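Activator of Hsp90 ATPase homologue 1/2-like C-terminal domain-containing protein (Nitrosomonas europaea, PDB 1XFS) is of unknown function but belongs to the AHA1 family, whose Bet v 1-like fold suggests that it may bind a hydrophobic ligand or a partner protein. Local coordinates at residues A[14-28]-A[154-168]. Residues are numbered along the deposited sequence; the frame is centred on the assembly and turned at random.
Sequences LKRELAVPVNLVWRG and GTTITQLEELLKQEK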
loop_
_atom_site.group_PDB
_atom_site.type_symbol
_atom_site.label_atom_id
_atom_site.label_comp_id
_atom_site.label_asym_id
_atom_site.label_seq_id
_atom_site.Cartn_x
_atom_site.Cartn_y
_atom_site.Cartn_z
ATOM N N LEU A 14 14.486 -0.497 14.619
ATOM C CA LEU A 14 15.294 0.465 15.357
ATOM C C LEU A 14 14.431 1.125 16.428
ATOM O O LEU A 14 13.361 1.645 16.128
ATOM C CB LEU A 14 15.844 1.532 14.404
ATOM C CG LEU A 14 16.754 2.616 14.985
ATOM C CD1 LEU A 14 18.011 1.988 15.569
ATOM C CD2 LEU A 14 17.120 3.605 13.891
ATOM N N LYS A 15 14.884 1.091 17.678
ATOM C CA LYS A 15 14.126 1.710 18.765
ATOM C C LYS A 15 14.968 2.788 19.439
ATOM O O LYS A 15 16.133 2.561 19.759
ATOM C CB LYS A 15 13.706 0.663 19.802
ATOM C CG LYS A 15 12.730 1.199 20.850
ATOM C CD LYS A 15 12.304 0.128 21.848
ATOM C CE LYS A 15 13.444 -0.258 22.777
ATOM N NZ LYS A 15 13.906 0.902 23.587
ATOM N N ARG A 16 14.375 3.957 19.653
ATOM C CA ARG A 16 15.087 5.064 20.276
ATOM C C ARG A 16 14.191 5.846 21.229
ATOM O O ARG A 16 12.965 5.812 21.114
ATOM C CB ARG A 16 15.630 6.008 19.196
ATOM C CG ARG A 16 16.743 5.403 18.337
ATOM C CD ARG A 16 18.067 5.408 19.087
ATOM N NE ARG A 16 18.528 6.776 19.296
ATOM C CZ ARG A 16 19.160 7.499 18.375
ATOM N NH1 ARG A 16 19.417 6.978 17.183
ATOM N NH2 ARG A 16 19.512 8.749 18.636
ATOM N N GLU A 17 14.806 6.539 22.181
ATOM C CA GLU A 17 14.063 7.351 23.140
ATOM C C GLU A 17 14.465 8.804 22.909
ATOM O O GLU A 17 15.641 9.144 23.006
ATOM C CB GLU A 17 14.418 6.945 24.576
ATOM C CG GLU A 17 14.139 5.488 24.917
ATOM C CD GLU A 17 12.658 5.180 25.049
ATOM O OE1 GLU A 17 12.313 3.991 25.215
ATOM O OE2 GLU A 17 11.839 6.121 24.997
ATOM N N LEU A 18 13.496 9.656 22.588
ATOM C CA LEU A 18 13.778 11.070 22.355
ATOM C C LEU A 18 13.191 11.920 23.472
ATOM O O LEU A 18 12.043 11.726 23.865
ATOM C CB LEU A 18 13.198 11.536 21.015
ATOM C CG LEU A 18 13.759 10.929 19.728
ATOM C CD1 LEU A 18 13.195 9.534 19.534
ATOM C CD2 LEU A 18 13.390 11.813 18.544
ATOM N N ALA A 19 13.982 12.865 23.976
ATOM C CA ALA A 19 13.536 13.745 25.053
ATOM C C ALA A 19 12.754 14.921 24.479
ATOM O O ALA A 19 13.085 16.086 24.711
ATOM C CB ALA A 19 14.737 14.242 25.846
ATOM N N VAL A 20 11.707 14.590 23.732
ATOM C CA VAL A 20 10.846 15.565 23.089
ATOM C C VAL A 20 9.423 15.015 23.133
ATOM O O VAL A 20 9.219 13.806 23.038
ATOM C CB VAL A 20 11.272 15.767 21.612
ATOM C CG1 VAL A 20 10.270 16.633 20.878
ATOM C CG2 VAL A 20 12.659 16.393 21.562
ATOM N N PRO A 21 8.423 15.893 23.307
ATOM C CA PRO A 21 7.016 15.473 23.360
ATOM C C PRO A 21 6.552 14.866 22.034
ATOM O O PRO A 21 7.066 15.214 20.972
ATOM C CB PRO A 21 6.286 16.771 23.701
ATOM C CG PRO A 21 7.146 17.804 23.049
ATOM C CD PRO A 21 8.529 17.355 23.444
ATOM N N VAL A 22 5.573 13.973 22.110
ATOM C CA VAL A 22 5.059 13.280 20.935
ATOM C C VAL A 22 4.481 14.196 19.864
ATOM O O VAL A 22 4.592 13.907 18.668
ATOM C CB VAL A 22 3.988 12.230 21.328
ATOM C CG1 VAL A 22 2.720 12.925 21.833
ATOM C CG2 VAL A 22 3.676 11.334 20.141
ATOM N N ASN A 23 3.863 15.298 20.278
ATOM C CA ASN A 23 3.282 16.223 19.310
ATOM C C ASN A 23 4.371 16.819 18.421
ATOM O O ASN A 23 4.185 16.963 17.213
ATOM C CB ASN A 23 2.496 17.334 20.025
ATOM C CG ASN A 23 3.378 18.234 20.869
ATOM O OD1 ASN A 23 4.103 17.773 21.747
ATOM N ND2 ASN A 23 3.312 19.535 20.607
ATOM N N LEU A 24 5.515 17.150 19.016
ATOM C CA LEU A 24 6.618 17.719 18.248
ATOM C C LEU A 24 7.265 16.686 17.337
ATOM O O LEU A 24 7.593 16.983 16.192
ATOM C CB LEU A 24 7.674 18.309 19.180
ATOM C CG LEU A 24 7.260 19.560 19.947
ATOM C CD1 LEU A 24 8.442 20.033 20.780
ATOM C CD2 LEU A 24 6.816 20.652 18.980
ATOM N N VAL A 25 7.455 15.475 17.854
ATOM C CA VAL A 25 8.054 14.407 17.067
ATOM C C VAL A 25 7.186 14.154 15.842
ATOM O O VAL A 25 7.692 13.995 14.724
ATOM C CB VAL A 25 8.179 13.103 17.886
ATOM C CG1 VAL A 25 8.690 11.968 17.000
ATOM C CG2 VAL A 25 9.131 13.323 19.055
ATOM N N TRP A 26 5.875 14.133 16.048
ATOM C CA TRP A 26 4.964 13.903 14.939
ATOM C C TRP A 26 5.137 14.966 13.867
ATOM O O TRP A 26 5.134 14.651 12.684
ATOM C CB TRP A 26 3.518 13.883 15.426
ATOM C CG TRP A 26 2.536 13.591 14.325
ATOM C CD1 TRP A 26 1.687 14.472 13.726
ATOM C CD2 TRP A 26 2.304 12.320 13.698
ATOM N NE1 TRP A 26 0.930 13.830 12.765
ATOM C CE2 TRP A 26 1.291 12.507 12.732
ATOM C CE3 TRP A 26 2.853 11.038 13.866
ATOM C CZ2 TRP A 26 0.810 11.461 11.932
ATOM C CZ3 TRP A 26 2.371 9.991 13.066
ATOM C CH2 TRP A 26 1.361 10.215 12.116
ATOM N N ARG A 27 5.290 16.223 14.270
ATOM C CA ARG A 27 5.468 17.277 13.282
ATOM C C ARG A 27 6.776 17.068 12.521
ATOM O O ARG A 27 6.850 17.293 11.310
ATOM C CB ARG A 27 5.450 18.655 13.946
ATOM C CG ARG A 27 4.102 19.001 14.563
ATOM C CD ARG A 27 4.117 20.389 15.178
ATOM N NE ARG A 27 4.418 21.405 14.176
ATOM C CZ ARG A 27 4.533 22.704 14.438
ATOM N NH1 ARG A 27 4.373 23.149 15.676
ATOM N NH2 ARG A 27 4.803 23.558 13.459
ATOM N N GLY A 28 7.811 16.621 13.226
ATOM C CA GLY A 28 9.084 16.379 12.571
ATOM C C GLY A 28 8.997 15.289 11.513
ATOM O O GLY A 28 9.680 15.342 10.492
ATOM N N GLY A 154 19.920 5.356 12.392
ATOM C CA GLY A 154 20.257 5.801 13.734
ATOM C C GLY A 154 20.684 7.258 13.741
ATOM O O GLY A 154 20.316 8.025 14.631
ATOM N N THR A 155 21.469 7.640 12.738
ATOM C CA THR A 155 21.942 9.008 12.611
ATOM C C THR A 155 20.796 9.976 12.326
ATOM O O THR A 155 20.775 11.095 12.847
ATOM C CB THR A 155 23.001 9.126 11.486
ATOM O OG1 THR A 155 24.176 8.400 11.864
ATOM C CG2 THR A 155 23.373 10.581 11.238
ATOM N N THR A 156 19.835 9.553 11.509
ATOM C CA THR A 156 18.719 10.438 11.196
ATOM C C THR A 156 17.889 10.737 12.435
ATOM O O THR A 156 17.428 11.859 12.611
ATOM C CB THR A 156 17.799 9.859 10.074
ATOM O OG1 THR A 156 17.118 8.689 10.545
ATOM C CG2 THR A 156 18.622 9.505 8.846
ATOM N N ILE A 157 17.715 9.746 13.302
ATOM C CA ILE A 157 16.938 9.958 14.515
ATOM C C ILE A 157 17.666 10.944 15.427
ATOM O O ILE A 157 17.041 11.771 16.084
ATOM C CB ILE A 157 16.696 8.631 15.271
ATOM C CG1 ILE A 157 16.050 7.609 14.333
ATOM C CG2 ILE A 157 15.800 8.869 16.476
ATOM C CD1 ILE A 157 14.785 8.101 13.659
ATOM N N THR A 158 18.993 10.864 15.457
ATOM C CA THR A 158 19.774 11.775 16.286
ATOM C C THR A 158 19.616 13.199 15.756
ATOM O O THR A 158 19.484 14.147 16.527
ATOM C CB THR A 158 21.264 11.374 16.297
ATOM O OG1 THR A 158 21.400 10.094 16.928
ATOM C CG2 THR A 158 22.102 12.400 17.061
ATOM N N GLN A 159 19.613 13.342 14.434
ATOM C CA GLN A 159 19.444 14.648 13.811
ATOM C C GLN A 159 18.049 15.187 14.098
ATOM O O GLN A 159 17.855 16.390 14.281
ATOM C CB GLN A 159 19.667 14.538 12.300
ATOM C CG GLN A 159 21.091 14.146 11.944
ATOM C CD GLN A 159 21.306 13.911 10.460
ATOM O OE1 GLN A 159 22.433 13.687 10.020
ATOM N NE2 GLN A 159 20.229 13.956 9.683
ATOM N N LEU A 160 17.071 14.286 14.134
ATOM C CA LEU A 160 15.693 14.679 14.409
ATOM C C LEU A 160 15.569 15.264 15.814
ATOM O O LEU A 160 15.032 16.362 15.998
ATOM C CB LEU A 160 14.763 13.470 14.278
ATOM C CG LEU A 160 13.301 13.674 14.684
ATOM C CD1 LEU A 160 12.689 14.810 13.874
ATOM C CD2 LEU A 160 12.521 12.381 14.456
ATOM N N GLU A 161 16.067 14.531 16.803
ATOM C CA GLU A 161 15.989 14.990 18.183
ATOM C C GLU A 161 16.699 16.331 18.344
ATOM O O GLU A 161 16.218 17.212 19.052
ATOM C CB GLU A 161 16.604 13.957 19.127
ATOM C CG GLU A 161 16.270 14.204 20.594
ATOM C CD GLU A 161 16.914 13.197 21.522
ATOM O OE1 GLU A 161 16.589 13.208 22.729
ATOM O OE2 GLU A 161 17.752 12.401 21.047
ATOM N N GLU A 162 17.839 16.481 17.680
ATOM C CA GLU A 162 18.605 17.721 17.756
ATOM C C GLU A 162 17.825 18.897 17.171
ATOM O O GLU A 162 17.846 20.004 17.708
ATOM C CB GLU A 162 19.934 17.562 17.012
ATOM C CG GLU A 162 20.787 18.818 16.983
ATOM C CD GLU A 162 22.066 18.628 16.191
ATOM O OE1 GLU A 162 21.983 18.407 14.963
ATOM O OE2 GLU A 162 23.156 18.696 16.799
ATOM N N LEU A 163 17.134 18.644 16.064
ATOM C CA LEU A 163 16.347 19.665 15.390
ATOM C C LEU A 163 15.167 20.153 16.221
ATOM O O LEU A 163 14.959 21.357 16.381
ATOM C CB LEU A 163 15.828 19.120 14.055
ATOM C CG LEU A 163 14.855 20.008 13.271
ATOM C CD1 LEU A 163 15.579 21.248 12.768
ATOM C CD2 LEU A 163 14.278 19.221 12.097
ATOM N N LEU A 164 14.392 19.209 16.745
ATOM C CA LEU A 164 13.214 19.539 17.539
ATOM C C LEU A 164 13.535 20.279 18.830
ATOM O O LEU A 164 12.748 21.109 19.286
ATOM C CB LEU A 164 12.426 18.263 17.841
ATOM C CG LEU A 164 11.881 17.554 16.591
ATOM C CD1 LEU A 164 11.161 16.276 17.000
ATOM C CD2 LEU A 164 10.935 18.487 15.842
ATOM N N LYS A 165 14.690 19.989 19.418
ATOM C CA LYS A 165 15.072 20.660 20.655
ATOM C C LYS A 165 15.382 22.142 20.453
ATOM O O LYS A 165 15.050 22.968 21.303
ATOM C CB LYS A 165 16.273 19.959 21.291
ATOM C CG LYS A 165 15.931 18.614 21.906
ATOM C CD LYS A 165 17.134 17.990 22.580
ATOM C CE LYS A 165 16.770 16.671 23.235
ATOM N NZ LYS A 165 17.966 16.015 23.832
ATOM N N GLN A 166 16.003 22.484 19.328
ATOM C CA GLN A 166 16.351 23.875 19.059
ATOM C C GLN A 166 15.243 24.675 18.384
ATOM O O GLN A 166 15.233 25.905 18.448
ATOM C CB GLN A 166 17.624 23.939 18.216
ATOM C CG GLN A 166 18.839 23.352 18.917
ATOM C CD GLN A 166 19.075 23.967 20.288
ATOM O OE1 GLN A 166 19.320 25.168 20.409
ATOM N NE2 GLN A 166 18.998 23.141 21.329
ATOM N N GLU A 167 14.313 23.983 17.735
ATOM C CA GLU A 167 13.205 24.651 17.065
ATOM C C GLU A 167 11.975 24.581 17.971
ATOM O O GLU A 167 10.928 25.152 17.667
ATOM C CB GLU A 167 12.909 23.961 15.728
ATOM C CG GLU A 167 11.933 24.710 14.832
ATOM C CD GLU A 167 12.545 25.949 14.198
ATOM O OE1 GLU A 167 13.022 26.835 14.940
ATOM O OE2 GLU A 167 12.548 26.035 12.952
ATOM N N LYS A 168 12.125 23.886 19.096
ATOM C CA LYS A 168 11.045 23.704 20.059
ATOM C C LYS A 168 10.336 25.000 20.440
ATOM O O LYS A 168 9.107 25.075 20.413
ATOM C CB LYS A 168 11.587 23.027 21.322
ATOM C CG LYS A 168 10.518 22.630 22.327
ATOM C CD LYS A 168 11.116 21.829 23.471
ATOM C CE LYS A 168 10.041 21.331 24.427
ATOM N NZ LYS A 168 9.285 22.452 25.052
#
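Arg16, on the edge strand of the sheet, reaches Gly154 and Thr158 on the C-terminal helix and so links this helix to the start of the chain, in the helix-grip arrangement of the Bet v 1-like fold. Helix 154-167 runs nearly parallel to strand 14-18, with 14° between their directions. Arg16 bends at chi2 and chi3, which lays its guanidinium along the helix. There NH1 donates to Gly154 O (2.9 Å) and NH2 to Thr158 OG1 (2.9 Å), both acceptors lying near the guanidinium plane. Gly154 O also takes the helical bond from Thr158 N, so one carbonyl serves two donors. Ile157 covers a guanidinium face, its CG2 methyl lying over the centre, while Leu14 CD2 packs on the backbone of Gly154, 3.6 Å from its N.

Beyond Leu18, whose backbone pairs with Thr127 of the neighbouring strand, the chain makes an inverse gamma turn centred on Ala19. The aliphatic part of Glu161 passes alongside Leu18, with CB 3.9 Å from Leu18 CD2. Farther along, Leu164 fits between Val20 and helix 22-28: its CD1 meets Val20 CG1 at 4.0 Å and Val25 CA at 3.6 Å. Gly28, lacking a side chain, lets its CA sit 4.1 Å from Leu160 CD1. Glu161 holds CG anti to its backbone N (chi1 -166°) and extends to the turn; OE1 forms a salt bridge with Lys165 NZ, the hydrogen bond within it being weak, and accepts an almost straight bond from Ala19 N, 2.9 Å long and arriving from above the carboxylate plane.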